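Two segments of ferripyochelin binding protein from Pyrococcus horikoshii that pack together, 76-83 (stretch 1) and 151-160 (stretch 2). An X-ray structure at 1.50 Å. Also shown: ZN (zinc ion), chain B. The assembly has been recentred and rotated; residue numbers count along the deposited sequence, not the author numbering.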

# COMPACT_ATOMS: atom_id res chain seq x y z
N GLU A 76 -13.90 17.89 5.56
CA GLU A 76 -12.85 18.65 6.24
C GLU A 76 -12.29 17.93 7.46
O GLU A 76 -12.98 17.14 8.10
CB GLU A 76 -13.38 20.01 6.67
CG GLU A 76 -14.03 20.81 5.55
CD GLU A 76 -14.11 22.29 5.86
OE1 GLU A 76 -13.87 22.66 7.03
OE2 GLU A 76 -14.43 23.07 4.94
N TYR A 77 -11.03 18.23 7.78
CA TYR A 77 -10.36 17.62 8.92
C TYR A 77 -10.40 16.10 8.84
O TYR A 77 -10.58 15.42 9.85
CB TYR A 77 -11.01 18.08 10.23
CG TYR A 77 -10.83 19.55 10.52
CD1 TYR A 77 -9.63 20.05 11.03
CD2 TYR A 77 -11.88 20.45 10.32
CE1 TYR A 77 -9.48 21.40 11.34
CE2 TYR A 77 -11.74 21.80 10.62
CZ TYR A 77 -10.54 22.27 11.13
OH TYR A 77 -10.39 23.60 11.45
N VAL A 78 -10.24 15.58 7.63
CA VAL A 78 -10.24 14.14 7.44
C VAL A 78 -8.81 13.64 7.35
O VAL A 78 -7.97 14.23 6.67
CB VAL A 78 -10.97 13.74 6.14
CG1 VAL A 78 -10.79 12.24 5.88
CG2 VAL A 78 -12.45 14.07 6.26
N THR A 79 -8.54 12.55 8.06
CA THR A 79 -7.22 11.94 8.06
C THR A 79 -7.32 10.61 7.32
O THR A 79 -8.01 9.70 7.78
CB THR A 79 -6.72 11.66 9.49
OG1 THR A 79 -6.46 12.90 10.16
CG2 THR A 79 -5.45 10.82 9.47
N ILE A 80 -6.67 10.50 6.17
CA ILE A 80 -6.69 9.25 5.42
C ILE A 80 -5.35 8.59 5.72
O ILE A 80 -4.31 8.96 5.18
CB ILE A 80 -6.87 9.49 3.91
CG1 ILE A 80 -8.13 10.33 3.68
CG2 ILE A 80 -7.00 8.14 3.20
CD1 ILE A 80 -8.44 10.57 2.23
N GLY A 81 -5.40 7.60 6.62
CA GLY A 81 -4.22 6.90 7.08
C GLY A 81 -3.34 6.22 6.07
O GLY A 81 -3.78 5.80 5.00
N HIS A 82 -2.06 6.11 6.44
CA HIS A 82 -1.07 5.48 5.59
C HIS A 82 -1.59 4.18 5.00
O HIS A 82 -2.19 3.37 5.71
CB HIS A 82 0.18 5.11 6.41
CG HIS A 82 0.68 6.19 7.31
ND1 HIS A 82 1.53 7.19 6.88
CD2 HIS A 82 0.48 6.42 8.63
CE1 HIS A 82 1.83 7.98 7.90
NE2 HIS A 82 1.20 7.53 8.97
N ASN A 83 -1.36 3.99 3.71
CA ASN A 83 -1.76 2.80 2.99
C ASN A 83 -3.23 2.42 2.91
O ASN A 83 -3.57 1.31 2.50
CB ASN A 83 -0.93 1.63 3.50
CG ASN A 83 0.50 1.75 3.10
OD1 ASN A 83 1.20 2.64 3.57
ND2 ASN A 83 0.93 0.90 2.18
N TRP A 151 -9.91 13.88 19.16
CA TRP A 151 -8.82 13.38 18.32
C TRP A 151 -9.17 13.43 16.83
O TRP A 151 -8.29 13.61 15.99
CB TRP A 151 -8.46 11.95 18.73
CG TRP A 151 -7.32 11.35 17.94
CD1 TRP A 151 -7.34 10.20 17.21
CD2 TRP A 151 -6.00 11.90 17.79
NE1 TRP A 151 -6.11 9.99 16.63
CE2 TRP A 151 -5.27 11.01 16.97
CE3 TRP A 151 -5.35 13.04 18.29
CZ2 TRP A 151 -3.94 11.23 16.62
CZ3 TRP A 151 -4.02 13.26 17.94
CH2 TRP A 151 -3.33 12.36 17.11
N THR A 152 -10.45 13.29 16.50
CA THR A 152 -10.84 13.34 15.09
C THR A 152 -10.48 14.69 14.46
O THR A 152 -10.35 14.79 13.24
CB THR A 152 -12.36 13.05 14.87
OG1 THR A 152 -13.16 14.00 15.59
CG2 THR A 152 -12.71 11.64 15.33
N LYS A 153 -10.31 15.73 15.29
CA LYS A 153 -9.91 17.05 14.77
C LYS A 153 -8.40 17.25 14.96
O LYS A 153 -7.70 17.67 14.04
CB LYS A 153 -10.66 18.20 15.48
CG LYS A 153 -10.20 19.61 15.01
CD LYS A 153 -11.04 20.78 15.55
CE LYS A 153 -10.45 22.14 15.13
NZ LYS A 153 -11.31 23.32 15.45
N LYS A 154 -7.90 16.93 16.15
CA LYS A 154 -6.49 17.07 16.52
C LYS A 154 -5.54 16.39 15.52
O LYS A 154 -4.53 16.97 15.12
CB LYS A 154 -6.30 16.48 17.95
CG LYS A 154 -4.91 16.58 18.62
CD LYS A 154 -5.00 17.15 20.07
CE LYS A 154 -4.81 16.18 21.29
NZ LYS A 154 -4.12 14.85 21.17
N ASN A 155 -5.89 15.18 15.10
CA ASN A 155 -5.07 14.43 14.15
C ASN A 155 -4.85 15.27 12.89
O ASN A 155 -3.72 15.40 12.40
CB ASN A 155 -5.78 13.12 13.77
CG ASN A 155 -4.85 12.10 13.12
OD1 ASN A 155 -3.85 12.45 12.50
ND2 ASN A 155 -5.20 10.82 13.26
N ALA A 156 -5.93 15.84 12.38
CA ALA A 156 -5.87 16.67 11.18
C ALA A 156 -5.06 17.95 11.41
O ALA A 156 -4.31 18.37 10.54
CB ALA A 156 -7.27 17.01 10.71
N GLU A 157 -5.23 18.57 12.57
CA GLU A 157 -4.50 19.80 12.86
C GLU A 157 -3.00 19.55 12.91
O GLU A 157 -2.21 20.40 12.49
CB GLU A 157 -4.99 20.41 14.17
CG GLU A 157 -6.38 21.00 14.06
CD GLU A 157 -6.87 21.58 15.37
OE1 GLU A 157 -7.04 20.81 16.33
OE2 GLU A 157 -7.09 22.81 15.43
N ILE A 158 -2.60 18.39 13.44
CA ILE A 158 -1.19 18.04 13.52
C ILE A 158 -0.63 18.04 12.10
O ILE A 158 0.47 18.54 11.85
CB ILE A 158 -1.00 16.64 14.15
CG1 ILE A 158 -1.34 16.70 15.64
CG2 ILE A 158 0.43 16.16 13.94
CD1 ILE A 158 -1.22 15.36 16.35
N TYR A 159 -1.40 17.48 11.18
CA TYR A 159 -0.97 17.40 9.79
C TYR A 159 -0.93 18.73 9.07
O TYR A 159 -0.09 18.93 8.18
CB TYR A 159 -1.85 16.43 9.02
CG TYR A 159 -1.20 15.08 8.94
CD1 TYR A 159 -1.39 14.14 9.95
CD2 TYR A 159 -0.31 14.79 7.91
CE1 TYR A 159 -0.69 12.94 9.94
CE2 TYR A 159 0.40 13.60 7.89
CZ TYR A 159 0.21 12.68 8.90
OH TYR A 159 0.93 11.52 8.88
N VAL A 160 -1.82 19.64 9.42
CA VAL A 160 -1.81 20.95 8.79
C VAL A 160 -0.46 21.61 9.11
O VAL A 160 0.17 22.21 8.24
CB VAL A 160 -2.96 21.84 9.31
CG1 VAL A 160 -2.77 23.27 8.84
CG2 VAL A 160 -4.29 21.29 8.81
ZN ZN B . 1.46 8.68 10.79
O HOH W 1 -8.86 13.71 11.17
O HOH W 2 0.24 10.02 10.57

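Segments distant in sequence need no direct hydrogen bond to pack well, and the contact between residues 76-83 and the helix 151-160 of ferripyochelin binding protein illustrates the point. None crosses this interface; van der Waals packing and a bridging water do the work, and a zinc site lies beside one further contact, over a modest 374 Å² of buried surface.

Packing centres on Tyr77, the residue most covered by the other stretch. Ala156 points toward it, and the small methyl side chain lets the backbones draw close: the two CA atoms are 5.1 Å apart, and Ala156 CB lies 3.6 Å from Tyr77 CA. The same methyl meets the edge of the tyrosine ring, with Tyr77 CD1 3.9 Å from Ala156 CB. The aliphatic part of Lys153, extended with every chi angle t, passes over one face of the ring through CG, and its CE comes within 4.0 Å of Tyr77 OH. Glu157 adds its CG, 4.1 Å from Tyr77 CE1. Long charged residues thus serve here through their methylene groups.

Polar contact is made through water. The carbonyls Tyr77 O and Thr152 O lie 3.5 Å apart, and as two acceptors they cannot bond to each other. Water 1 resolves this by donating to both, at 2.8 Å from Tyr77 O and 2.8 Å from Thr152 O. It also hydrogen-bonds Thr79 OG1 at 2.7 Å. Thr79 points toward the helix, and Thr79 OG1, which hydrogen-bonds this water, also packs 3.5 Å from Asn155 CG.

At the metal end, His82 NE2 binds zinc at 2.2 Å, alongside water 2, 1.8 Å from ZN, and ligands from elsewhere in the structure. The CA-to-CB bond of Tyr159 points toward stretch 1, and Tyr159 OH lies 3.8 Å from His82 CE1 and 2.4 Å from the oxygen of water 2.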